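Local coordinates for protein class B carbapenemase GOB-18 (Elizabethkingia meningoseptica, PDB 5K0W) that is a B3-class metallo-beta-lactamase that binds two zinc ions and probably hydrolyses beta-lactam antibiotics, carbapenems among them, at residues Gln19-Pro24 with Tyr141-Lys146; Leu169-Pro173 with Val228-Leu232; Asn199-Val203 with Asn271-Leu275. All blocks are in the same frame, centred on the assembly; numbering follows the deposited sequence.

Interaction 1: Gln19-Pro24 with Tyr141-Lys146; sequences QVVKEP and YGVTFK
Val143, Val21 and Thr144 bury the most surface where the extended N-terminal segment 19-24 crosses the loop 141-146, the end-to-end directions of the two segments 123° apart. Val143 (phi/psi -97/104, chi1 t) directs its CA-to-CB bond toward the other segment: its CB lies 3.6 Å from Val20 O, and its CG1 is 3.8 Å from Val21 CG2. Its carbonyl takes the one direct hydrogen bond, Lys22 N to Val143 O, 2.8 Å and nearly straight at 174°, with a CA-H...O contact from Val21 CA to the same Val143 O at 3.5 Å. A water donates to Val20 O (3.1 Å) and accepts a weak bond from Val143 N (3.4 Å). Val21 (chi1 t) reaches on along the loop, CG1 at 3.8 Å from Phe145 CA and CG2 at 4.0 Å from Lys146 CA. Thr144, chi1 p, sets CG2 3.8 Å from Pro24 CD, while Pro24 CG lies over one face of the Tyr141 ring, 4.2 Å from CD1. The CA-to-CB bond of Glu23 points away, yet Glu23 CG lies 3.4 Å from Thr144 O; its OE2 accepts a hydrogen bond from Ala71 N. With the side chains of Glu23 and zinc ligand Asp102 about 7 Å apart, the crossing joins two surface loops beside the dizinc site of the metallo-beta-lactamase fold.

Interaction 2: Leu169-Pro173 with Val228-Leu232; sequences LLHHP and VMKKL
The end of strand 165-171 and the residues that follow it pack against the last turn of helix 218-230 almost entirely through side chains, with no hydrogen bond between the two segments. Leu170, in extended conformation (phi/psi -112/109), directs its CA-to-CB bond toward the helix end; with chi1 m and chi2 t its CD1 comes 3.7 Å from CD2 of Leu232, which uses the same rotamer just beyond the helix. His171 faces the other way, its ND1 hydrogen-bonded to Asp121, and adds little more than its carbonyl, with His171 O 4.4 Å from Val228 CG1. His172, where the strand has ended (phi/psi -125/70), is the centre of the contact. His172 CA is 7.8 Å from Met229 CA. Chi1 m with chi2 at 154° places the imidazole among three side chains. Met229 CG sits over one ring face in a CH-pi contact, 3.5 Å from the His172 ring centroid and 10° off the normal; Met229 SD covers the same ring as a Met-aromatic contact, 4.0 Å from its centroid. Val228, with chi1 p, brings its CG1 to 3.6 Å from His172 CD2, and Leu232 CD1 approaches His172 CE1 at 3.9 Å. ND1 of His172 is held by Ser181 on the adjacent strand, and the ring lies about 8 Å from the side chain of zinc ligand His175. Helix 218-230 thus covers one face of the five-stranded sheet, where Leu196 of strand 192-198 touches both Leu170 and Leu232, while Leu272 and Tyr268 of helix 265-284 pack against the helix end from outside.

Interaction 3: Asn199-Val203 with Asn271-Leu275; sequences NMPSV and NLNDL
An inverse gamma turn centred on Pro201 (phi/psi -79/72) shapes the loop after strand 192-198, closed by Ser202 N to Met200 O at 2.9 Å, and the loop packs on one side of the C-terminal helix 265-284. The helix is regular here, with Leu275 N bonded to Asn271 O at 3.1 Å. Nearest CA pairs are Met200 with Leu272, 7.2 Å, and Ser202 with Leu275, 6.2 Å. No hydrogen bond joins the segments. Polar links lead off to the metal site: Asn199 OD1 accepts from NE2 of zinc ligand Gln98, Ser202 OG forms a weak hydrogen bond with zinc ligand His175, and the Ser202 side chain is about 6 Å from a zinc ion. Across the interface the contacts are apolar. Met200, with all three chi angles m, curls its methyl toward the helix, CE lying 3.9 Å from Asn271 CB and 4.4 Å from Leu272 CD1. Leu275 (chi1 m, chi2 t) gives the largest buried area: Leu275 CD1 is 3.8 Å from Met200 CB, and Leu275 CD2 is 3.7 Å from Ser202 CA. The Pro201 CD atom rests against both leucines, 3.8 Å from Leu272 CD1 and 3.8 Å from Leu275 CD1.

Interaction 1 lies at the surface, about 30 Å between centres from interaction 2 and on the opposite side of the chain's centre; it joins two irregular loops and relies on a backbone hydrogen bond and a water as well as apolar contact. Interactions 2 and 3 are partly buried and rest on mainly apolar side-chain packing, with no hydrogen bond between their segments. Their segments alternate along the chain and the contacts meet: Leu272 CD2 is 3.5 Å from Met229 C, and Met229 SD is 3.8 Å from Pro201 CD, so the end of helix 218-230 lies against helix 265-284 and the loop 199-203. Interaction 2 centres on a histidine ring under Met229, whereas interaction 3 sets Met200 and Pro201 against leucines.

Interaction 1: Gln19-Pro24 with Tyr141-Lys146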
ATOM      1  N   GLN A  19      17.889  17.212  -7.941  1.00 31.29           N
ATOM      2  CA  GLN A  19      18.416  16.233  -6.984  1.00 30.75           C
ATOM      3  C   GLN A  19      18.167  14.859  -7.642  1.00 32.90           C
ATOM      4  O   GLN A  19      17.054  14.587  -8.108  1.00 32.77           O
ATOM      5  CB  GLN A  19      17.670  16.330  -5.650  1.00 32.23           C
ATOM      6  CG  GLN A  19      17.710  17.722  -5.005  1.00 53.91           C
ATOM      7  CD  GLN A  19      17.095  17.758  -3.620  1.00 73.11           C
ATOM      8  OE1 GLN A  19      16.531  16.772  -3.129  1.00 68.71           O
ATOM      9  NE2 GLN A  19      17.181  18.907  -2.955  1.00 62.43           N
ATOM     10  N   VAL A  20      19.233  14.057  -7.776  1.00 26.54           N
ATOM     11  CA  VAL A  20      19.236  12.784  -8.480  1.00 24.46           C
ATOM     12  C   VAL A  20      18.506  11.679  -7.720  1.00 25.86           C
ATOM     13  O   VAL A  20      18.794  11.447  -6.546  1.00 23.88           O
ATOM     14  CB  VAL A  20      20.687  12.377  -8.874  1.00 27.98           C
ATOM     15  CG1 VAL A  20      20.707  11.091  -9.694  1.00 28.29           C
ATOM     16  CG2 VAL A  20      21.384  13.495  -9.647  1.00 27.65           C
ATOM     17  N   VAL A  21      17.589  10.980  -8.424  1.00 22.40           N
ATOM     18  CA  VAL A  21      16.824   9.835  -7.929  1.00 22.22           C
ATOM     19  C   VAL A  21      17.602   8.557  -8.293  1.00 30.25           C
ATOM     20  O   VAL A  21      18.019   8.421  -9.443  1.00 32.76           O
ATOM     21  CB  VAL A  21      15.391   9.811  -8.528  1.00 24.30           C
ATOM     22  CG1 VAL A  21      14.618   8.570  -8.089  1.00 23.63           C
ATOM     23  CG2 VAL A  21      14.616  11.078  -8.178  1.00 23.93           C
ATOM     24  N   LYS A  22      17.790   7.626  -7.332  1.00 26.85           N
ATOM     25  CA  LYS A  22      18.441   6.344  -7.589  1.00 27.36           C
ATOM     26  C   LYS A  22      17.888   5.234  -6.690  1.00 34.52           C
ATOM     27  O   LYS A  22      18.129   5.236  -5.473  1.00 34.34           O
ATOM     28  CB  LYS A  22      19.973   6.443  -7.479  1.00 29.69           C
ATOM     29  CG  LYS A  22      20.692   5.278  -8.158  1.00 38.34           C
ATOM     30  CD  LYS A  22      21.910   4.837  -7.385  1.00 41.49           C
ATOM     31  CE  LYS A  22      22.475   3.553  -7.935  1.00 52.09           C
ATOM     32  NZ  LYS A  22      23.640   3.092  -7.137  1.00 66.16           N
ATOM     33  N   GLU A  23      17.147   4.287  -7.294  1.00 33.66           N
ATOM     34  CA  GLU A  23      16.570   3.140  -6.589  1.00 35.26           C
ATOM     35  C   GLU A  23      17.688   2.168  -6.204  1.00 45.06           C
ATOM     36  O   GLU A  23      18.684   2.098  -6.931  1.00 47.56           O
ATOM     37  CB  GLU A  23      15.568   2.404  -7.476  1.00 36.50           C
ATOM     38  CG  GLU A  23      14.279   3.172  -7.713  1.00 45.75           C
ATOM     39  CD  GLU A  23      13.325   2.584  -8.738  1.00 52.10           C
ATOM     40  OE1 GLU A  23      13.774   1.810  -9.615  1.00 50.88           O
ATOM     41  OE2 GLU A  23      12.129   2.950  -8.696  1.00 31.08           O
ATOM     42  N   PRO A  24      17.564   1.395  -5.095  1.00 41.80           N
ATOM     43  CA  PRO A  24      18.635   0.453  -4.751  1.00 41.65           C
ATOM     44  C   PRO A  24      18.951  -0.522  -5.883  1.00 48.01           C
ATOM     45  O   PRO A  24      18.082  -0.870  -6.700  1.00 47.83           O
ATOM     46  CB  PRO A  24      18.092  -0.263  -3.514  1.00 43.08           C
ATOM     47  CG  PRO A  24      17.130   0.690  -2.924  1.00 47.45           C
ATOM     48  CD  PRO A  24      16.485   1.357  -4.088  1.00 43.05           C
ATOM     49  N   TYR A 141      20.018   5.360   1.605  1.00 21.31           N
ATOM     50  CA  TYR A 141      20.058   5.253   0.148  1.00 21.41           C
ATOM     51  C   TYR A 141      19.848   6.613  -0.556  1.00 25.28           C
ATOM     52  O   TYR A 141      19.868   6.668  -1.788  1.00 26.06           O
ATOM     53  CB  TYR A 141      19.001   4.240  -0.342  1.00 23.04           C
ATOM     54  CG  TYR A 141      19.200   2.841   0.192  1.00 25.17           C
ATOM     55  CD1 TYR A 141      20.151   1.992  -0.363  1.00 27.21           C
ATOM     56  CD2 TYR A 141      18.432   2.361   1.250  1.00 25.87           C
ATOM     57  CE1 TYR A 141      20.360   0.710   0.144  1.00 28.53           C
ATOM     58  CE2 TYR A 141      18.632   1.080   1.765  1.00 27.01           C
ATOM     59  CZ  TYR A 141      19.603   0.261   1.212  1.00 37.23           C
ATOM     60  OH  TYR A 141      19.809  -1.011   1.686  1.00 42.52           O
ATOM     61  N   GLY A 142      19.625   7.680   0.214  1.00 20.17           N
ATOM     62  CA  GLY A 142      19.384   9.013  -0.320  1.00 20.08           C
ATOM     63  C   GLY A 142      17.986   9.195  -0.888  1.00 25.96           C
ATOM     64  O   GLY A 142      16.997   8.993  -0.177  1.00 25.30           O
ATOM     65  N   VAL A 143      17.901   9.606  -2.176  1.00 22.98           N
ATOM     66  CA  VAL A 143      16.629   9.811  -2.881  1.00 22.14           C
ATOM     67  C   VAL A 143      16.343   8.553  -3.693  1.00 24.80           C
ATOM     68  O   VAL A 143      16.985   8.337  -4.730  1.00 25.91           O
ATOM     69  CB  VAL A 143      16.608  11.104  -3.749  1.00 25.52           C
ATOM     70  CG1 VAL A 143      15.281  11.254  -4.488  1.00 25.77           C
ATOM     71  CG2 VAL A 143      16.894  12.350  -2.921  1.00 24.85           C
ATOM     72  N   THR A 144      15.416   7.718  -3.201  1.00 18.86           N
ATOM     73  CA  THR A 144      15.019   6.445  -3.834  1.00 18.42           C
ATOM     74  C   THR A 144      13.806   6.589  -4.757  1.00 22.62           C
ATOM     75  O   THR A 144      13.502   5.675  -5.520  1.00 23.18           O
ATOM     76  CB  THR A 144      14.787   5.343  -2.787  1.00 24.64           C
ATOM     77  OG1 THR A 144      14.075   5.881  -1.676  1.00 26.42           O
ATOM     78  CG2 THR A 144      16.073   4.690  -2.328  1.00 19.74           C
ATOM     79  N   PHE A 145      13.109   7.721  -4.681  1.00 18.76           N
ATOM     80  CA  PHE A 145      11.934   7.980  -5.500  1.00 18.64           C
ATOM     81  C   PHE A 145      11.738   9.479  -5.673  1.00 24.78           C
ATOM     82  O   PHE A 145      12.161  10.260  -4.807  1.00 23.23           O
ATOM     83  CB  PHE A 145      10.677   7.316  -4.892  1.00 20.14           C
ATOM     84  CG  PHE A 145      10.205   7.887  -3.576  1.00 21.10           C
ATOM     85  CD1 PHE A 145      10.664   7.368  -2.369  1.00 24.20           C
ATOM     86  CD2 PHE A 145       9.251   8.894  -3.542  1.00 22.37           C
ATOM     87  CE1 PHE A 145      10.195   7.866  -1.157  1.00 24.89           C
ATOM     88  CE2 PHE A 145       8.796   9.406  -2.330  1.00 25.42           C
ATOM     89  CZ  PHE A 145       9.261   8.881  -1.143  1.00 23.86           C
ATOM     90  N   LYS A 146      11.076   9.880  -6.784  1.00 23.17           N
ATOM     91  CA  LYS A 146      10.785  11.287  -7.097  1.00 23.25           C
ATOM     92  C   LYS A 146       9.952  11.877  -5.980  1.00 25.05           C
ATOM     93  O   LYS A 146       8.833  11.411  -5.760  1.00 24.94           O
ATOM     94  CB  LYS A 146       9.995  11.419  -8.411  1.00 26.36           C
ATOM     95  CG  LYS A 146      10.790  11.357  -9.703  1.00 41.84           C
ATOM     96  CD  LYS A 146       9.790  11.210 -10.868  1.00 49.36           C
ATOM     97  CE  LYS A 146      10.361  11.500 -12.228  1.00 60.72           C
ATOM     98  NZ  LYS A 146       9.307  11.986 -13.158  1.00 73.34           N
TER
HETATM   99  O   HOH W   1      20.485  10.740  -4.035  1.00 33.13           O

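Interaction 2: Leu169-Pro173 with Val228-Leu232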
ATOM      1  N   LEU A 169      -9.110   5.550   6.589  1.00 19.42           N
ATOM      2  CA  LEU A 169      -7.687   5.327   6.800  1.00 18.55           C
ATOM      3  C   LEU A 169      -7.508   4.739   8.193  1.00 21.02           C
ATOM      4  O   LEU A 169      -8.005   5.297   9.169  1.00 20.64           O
ATOM      5  CB  LEU A 169      -6.897   6.641   6.672  1.00 18.41           C
ATOM      6  CG  LEU A 169      -5.365   6.495   6.653  1.00 21.75           C
ATOM      7  CD1 LEU A 169      -4.744   7.344   5.552  1.00 20.56           C
ATOM      8  CD2 LEU A 169      -4.768   6.809   8.011  1.00 22.62           C
ATOM      9  N   LEU A 170      -6.785   3.627   8.285  1.00 17.21           N
ATOM     10  CA  LEU A 170      -6.474   2.997   9.561  1.00 16.59           C
ATOM     11  C   LEU A 170      -4.964   3.158   9.767  1.00 21.24           C
ATOM     12  O   LEU A 170      -4.176   2.539   9.048  1.00 21.81           O
ATOM     13  CB  LEU A 170      -6.880   1.505   9.578  1.00 16.57           C
ATOM     14  CG  LEU A 170      -8.332   1.157   9.192  1.00 21.57           C
ATOM     15  CD1 LEU A 170      -8.501  -0.324   8.979  1.00 21.44           C
ATOM     16  CD2 LEU A 170      -9.326   1.660  10.221  1.00 22.90           C
ATOM     17  N   HIS A 171      -4.564   4.022  10.714  1.00 16.51           N
ATOM     18  CA  HIS A 171      -3.167   4.268  11.035  1.00 16.54           C
ATOM     19  C   HIS A 171      -2.539   2.999  11.624  1.00 21.79           C
ATOM     20  O   HIS A 171      -2.940   2.545  12.706  1.00 22.26           O
ATOM     21  CB  HIS A 171      -3.067   5.454  12.000  1.00 17.79           C
ATOM     22  CG  HIS A 171      -1.669   5.920  12.292  1.00 21.50           C
ATOM     23  ND1 HIS A 171      -0.819   6.364  11.283  1.00 23.12           N
ATOM     24  CD2 HIS A 171      -1.031   6.054  13.477  1.00 22.45           C
ATOM     25  CE1 HIS A 171       0.307   6.707  11.885  1.00 21.67           C
ATOM     26  NE2 HIS A 171       0.228   6.536  13.199  1.00 21.94           N
ATOM     27  N   HIS A 172      -1.606   2.386  10.864  1.00 17.70           N
ATOM     28  CA  HIS A 172      -0.889   1.165  11.241  1.00 17.14           C
ATOM     29  C   HIS A 172       0.633   1.404  11.158  1.00 23.85           C
ATOM     30  O   HIS A 172       1.278   0.889  10.232  1.00 24.97           O
ATOM     31  CB  HIS A 172      -1.348  -0.004  10.355  1.00 17.41           C
ATOM     32  CG  HIS A 172      -2.773  -0.432  10.602  1.00 20.53           C
ATOM     33  ND1 HIS A 172      -3.521  -1.041   9.615  1.00 21.80           N
ATOM     34  CD2 HIS A 172      -3.540  -0.317  11.714  1.00 20.98           C
ATOM     35  CE1 HIS A 172      -4.714  -1.258  10.144  1.00 20.39           C
ATOM     36  NE2 HIS A 172      -4.769  -0.850  11.405  1.00 20.59           N
ATOM     37  N   PRO A 173       1.230   2.222  12.076  1.00 20.41           N
ATOM     38  CA  PRO A 173       2.668   2.535  11.954  1.00 19.96           C
ATOM     39  C   PRO A 173       3.635   1.397  12.287  1.00 22.72           C
ATOM     40  O   PRO A 173       3.230   0.332  12.731  1.00 23.09           O
ATOM     41  CB  PRO A 173       2.845   3.738  12.886  1.00 21.61           C
ATOM     42  CG  PRO A 173       1.793   3.566  13.923  1.00 26.04           C
ATOM     43  CD  PRO A 173       0.624   2.932  13.227  1.00 22.13           C
ATOM     44  N   VAL A 228      -4.540  -3.117  17.308  1.00 19.01           N
ATOM     45  CA  VAL A 228      -5.606  -2.606  16.441  1.00 18.88           C
ATOM     46  C   VAL A 228      -5.907  -3.528  15.219  1.00 19.91           C
ATOM     47  O   VAL A 228      -7.073  -3.716  14.862  1.00 17.33           O
ATOM     48  CB  VAL A 228      -5.326  -1.104  16.101  1.00 24.23           C
ATOM     49  CG1 VAL A 228      -4.084  -0.929  15.232  1.00 23.53           C
ATOM     50  CG2 VAL A 228      -6.536  -0.417  15.477  1.00 25.04           C
ATOM     51  N   MET A 229      -4.864  -4.153  14.639  1.00 17.16           N
ATOM     52  CA  MET A 229      -5.018  -5.045  13.484  1.00 16.80           C
ATOM     53  C   MET A 229      -5.721  -6.390  13.788  1.00 21.05           C
ATOM     54  O   MET A 229      -6.380  -6.937  12.903  1.00 20.72           O
ATOM     55  CB  MET A 229      -3.698  -5.220  12.715  1.00 18.79           C
ATOM     56  CG  MET A 229      -3.391  -4.071  11.775  1.00 22.52           C
ATOM     57  SD  MET A 229      -1.827  -4.213  10.869  1.00 26.81           S
ATOM     58  CE  MET A 229      -2.376  -4.991   9.343  1.00 22.81           C
ATOM     59  N   LYS A 230      -5.583  -6.913  15.014  1.00 17.89           N
ATOM     60  CA  LYS A 230      -6.216  -8.170  15.461  1.00 18.36           C
ATOM     61  C   LYS A 230      -7.727  -8.013  15.689  1.00 22.92           C
ATOM     62  O   LYS A 230      -8.451  -9.010  15.671  1.00 21.96           O
ATOM     63  CB  LYS A 230      -5.571  -8.659  16.777  1.00 21.09           C
ATOM     64  CG  LYS A 230      -4.279  -9.465  16.598  1.00 24.53           C
ATOM     65  CD  LYS A 230      -3.459  -9.563  17.892  1.00 34.11           C
ATOM     66  CE  LYS A 230      -3.863 -10.682  18.832  1.00 43.51           C
ATOM     67  NZ  LYS A 230      -3.062 -10.672  20.089  1.00 51.39           N
ATOM     68  N   LYS A 231      -8.194  -6.762  15.914  1.00 21.05           N
ATOM     69  CA  LYS A 231      -9.605  -6.426  16.199  1.00 20.55           C
ATOM     70  C   LYS A 231     -10.397  -5.905  14.992  1.00 25.26           C
ATOM     71  O   LYS A 231     -11.528  -5.435  15.164  1.00 26.27           O
ATOM     72  CB  LYS A 231      -9.752  -5.457  17.408  1.00 21.22           C
ATOM     73  CG  LYS A 231      -8.631  -5.443  18.447  1.00 25.96           C
ATOM     74  CD  LYS A 231      -9.100  -5.494  19.913  1.00 34.75           C
ATOM     75  CE  LYS A 231      -9.397  -4.142  20.524  1.00 32.14           C
ATOM     76  NZ  LYS A 231     -10.850  -3.807  20.464  1.00 38.02           N
ATOM     77  N   LEU A 232      -9.833  -6.013  13.776  1.00 21.08           N
ATOM     78  CA  LEU A 232     -10.497  -5.541  12.557  1.00 20.37           C
ATOM     79  C   LEU A 232     -11.535  -6.542  12.062  1.00 24.11           C
ATOM     80  O   LEU A 232     -11.333  -7.766  12.169  1.00 22.74           O
ATOM     81  CB  LEU A 232      -9.473  -5.221  11.428  1.00 20.25           C
ATOM     82  CG  LEU A 232      -8.477  -4.066  11.674  1.00 24.97           C
ATOM     83  CD1 LEU A 232      -7.377  -4.062  10.639  1.00 25.27           C
ATOM     84  CD2 LEU A 232      -9.176  -2.705  11.722  1.00 26.68           C
TER

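Interaction 3: Asn199-Val203 with Asn271-Leu275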
ATOM      1  N   ASN A 199      -1.469  -3.144   5.357  1.00 19.06           N
ATOM      2  CA  ASN A 199      -0.035  -2.959   5.279  1.00 18.92           C
ATOM      3  C   ASN A 199       0.501  -3.774   6.464  1.00 21.83           C
ATOM      4  O   ASN A 199       0.465  -3.324   7.609  1.00 20.62           O
ATOM      5  CB  ASN A 199       0.401  -1.496   5.325  1.00 19.33           C
ATOM      6  CG  ASN A 199       1.856  -1.362   4.940  1.00 27.71           C
ATOM      7  OD1 ASN A 199       2.228  -1.426   3.767  1.00 21.12           O
ATOM      8  ND2 ASN A 199       2.719  -1.349   5.926  1.00 16.73           N
ATOM      9  N   MET A 200       0.909  -5.018   6.173  1.00 18.64           N
ATOM     10  CA  MET A 200       1.417  -5.995   7.132  1.00 19.66           C
ATOM     11  C   MET A 200       2.581  -5.448   7.969  1.00 25.80           C
ATOM     12  O   MET A 200       3.519  -4.875   7.413  1.00 26.27           O
ATOM     13  CB  MET A 200       1.755  -7.348   6.467  1.00 22.23           C
ATOM     14  CG  MET A 200       0.568  -8.010   5.747  1.00 25.32           C
ATOM     15  SD  MET A 200      -0.962  -8.143   6.733  1.00 28.84           S
ATOM     16  CE  MET A 200      -0.555  -9.563   7.848  1.00 26.13           C
ATOM     17  N   PRO A 201       2.480  -5.541   9.314  1.00 22.37           N
ATOM     18  CA  PRO A 201       3.506  -4.930  10.163  1.00 22.18           C
ATOM     19  C   PRO A 201       4.815  -5.709  10.332  1.00 26.23           C
ATOM     20  O   PRO A 201       5.107  -6.243  11.402  1.00 27.19           O
ATOM     21  CB  PRO A 201       2.750  -4.660  11.466  1.00 24.06           C
ATOM     22  CG  PRO A 201       1.712  -5.733  11.518  1.00 27.67           C
ATOM     23  CD  PRO A 201       1.395  -6.146  10.121  1.00 22.94           C
ATOM     24  N   SER A 202       5.624  -5.749   9.270  1.00 22.51           N
ATOM     25  CA  SER A 202       6.954  -6.379   9.275  1.00 21.49           C
ATOM     26  C   SER A 202       8.043  -5.410   9.790  1.00 23.82           C
ATOM     27  O   SER A 202       7.843  -4.191   9.770  1.00 22.01           O
ATOM     28  CB  SER A 202       7.300  -6.925   7.892  1.00 23.34           C
ATOM     29  OG  SER A 202       6.936  -6.025   6.859  1.00 29.31           O
ATOM     30  N   VAL A 203       9.176  -5.962  10.273  1.00 21.62           N
ATOM     31  CA  VAL A 203      10.315  -5.187  10.806  1.00 21.81           C
ATOM     32  C   VAL A 203      11.471  -5.169   9.794  1.00 26.34           C
ATOM     33  O   VAL A 203      12.008  -6.226   9.474  1.00 24.61           O
ATOM     34  CB  VAL A 203      10.757  -5.631  12.242  1.00 25.01           C
ATOM     35  CG1 VAL A 203      11.957  -4.818  12.742  1.00 25.00           C
ATOM     36  CG2 VAL A 203       9.603  -5.521  13.226  1.00 24.39           C
ATOM     37  N   ASN A 271      -0.834 -14.827   9.751  1.00 25.72           N
ATOM     38  CA  ASN A 271       0.278 -13.988   9.299  1.00 26.22           C
ATOM     39  C   ASN A 271       0.514 -12.862  10.273  1.00 30.32           C
ATOM     40  O   ASN A 271       1.666 -12.542  10.541  1.00 31.69           O
ATOM     41  CB  ASN A 271       0.013 -13.399   7.905  1.00 29.24           C
ATOM     42  CG  ASN A 271       0.049 -14.405   6.793  1.00 44.25           C
ATOM     43  OD1 ASN A 271       0.868 -15.330   6.781  1.00 34.75           O
ATOM     44  ND2 ASN A 271      -0.826 -14.226   5.821  1.00 39.14           N
ATOM     45  N   LEU A 272      -0.566 -12.264  10.813  1.00 24.60           N
ATOM     46  CA  LEU A 272      -0.485 -11.175  11.781  1.00 23.33           C
ATOM     47  C   LEU A 272       0.178 -11.650  13.070  1.00 30.20           C
ATOM     48  O   LEU A 272       1.052 -10.958  13.590  1.00 31.93           O
ATOM     49  CB  LEU A 272      -1.881 -10.611  12.053  1.00 22.27           C
ATOM     50  CG  LEU A 272      -1.992  -9.280  12.763  1.00 25.91           C
ATOM     51  CD1 LEU A 272      -1.297  -8.156  11.975  1.00 26.03           C
ATOM     52  CD2 LEU A 272      -3.424  -8.925  12.950  1.00 27.36           C
ATOM     53  N   ASN A 273      -0.207 -12.840  13.557  1.00 26.47           N
ATOM     54  CA  ASN A 273       0.337 -13.449  14.770  1.00 26.40           C
ATOM     55  C   ASN A 273       1.809 -13.842  14.573  1.00 28.95           C
ATOM     56  O   ASN A 273       2.594 -13.715  15.509  1.00 27.92           O
ATOM     57  CB  ASN A 273      -0.536 -14.647  15.206  1.00 29.51           C
ATOM     58  CG  ASN A 273      -0.005 -15.454  16.364  1.00 50.65           C
ATOM     59  OD1 ASN A 273       0.296 -16.647  16.231  1.00 41.57           O
ATOM     60  ND2 ASN A 273       0.142 -14.820  17.519  1.00 45.31           N
ATOM     61  N   ASP A 274       2.189 -14.279  13.351  1.00 24.77           N
ATOM     62  CA  ASP A 274       3.575 -14.630  13.045  1.00 24.00           C
ATOM     63  C   ASP A 274       4.453 -13.395  13.048  1.00 25.48           C
ATOM     64  O   ASP A 274       5.613 -13.475  13.445  1.00 25.88           O
ATOM     65  CB  ASP A 274       3.692 -15.406  11.729  1.00 26.42           C
ATOM     66  CG  ASP A 274       3.106 -16.806  11.787  1.00 46.28           C
ATOM     67  OD1 ASP A 274       3.276 -17.484  12.833  1.00 49.08           O
ATOM     68  OD2 ASP A 274       2.480 -17.229  10.785  1.00 55.19           O
ATOM     69  N   LEU A 275       3.879 -12.241  12.662  1.00 19.52           N
ATOM     70  CA  LEU A 275       4.558 -10.955  12.658  1.00 17.81           C
ATOM     71  C   LEU A 275       4.712 -10.416  14.101  1.00 24.08           C
ATOM     72  O   LEU A 275       5.745  -9.807  14.416  1.00 24.80           O
ATOM     73  CB  LEU A 275       3.842  -9.972  11.727  1.00 16.66           C
ATOM     74  CG  LEU A 275       4.065 -10.204  10.223  1.00 19.68           C
ATOM     75  CD1 LEU A 275       3.016  -9.510   9.392  1.00 18.44           C
ATOM     76  CD2 LEU A 275       5.427  -9.742   9.781  1.00 22.45           C
TER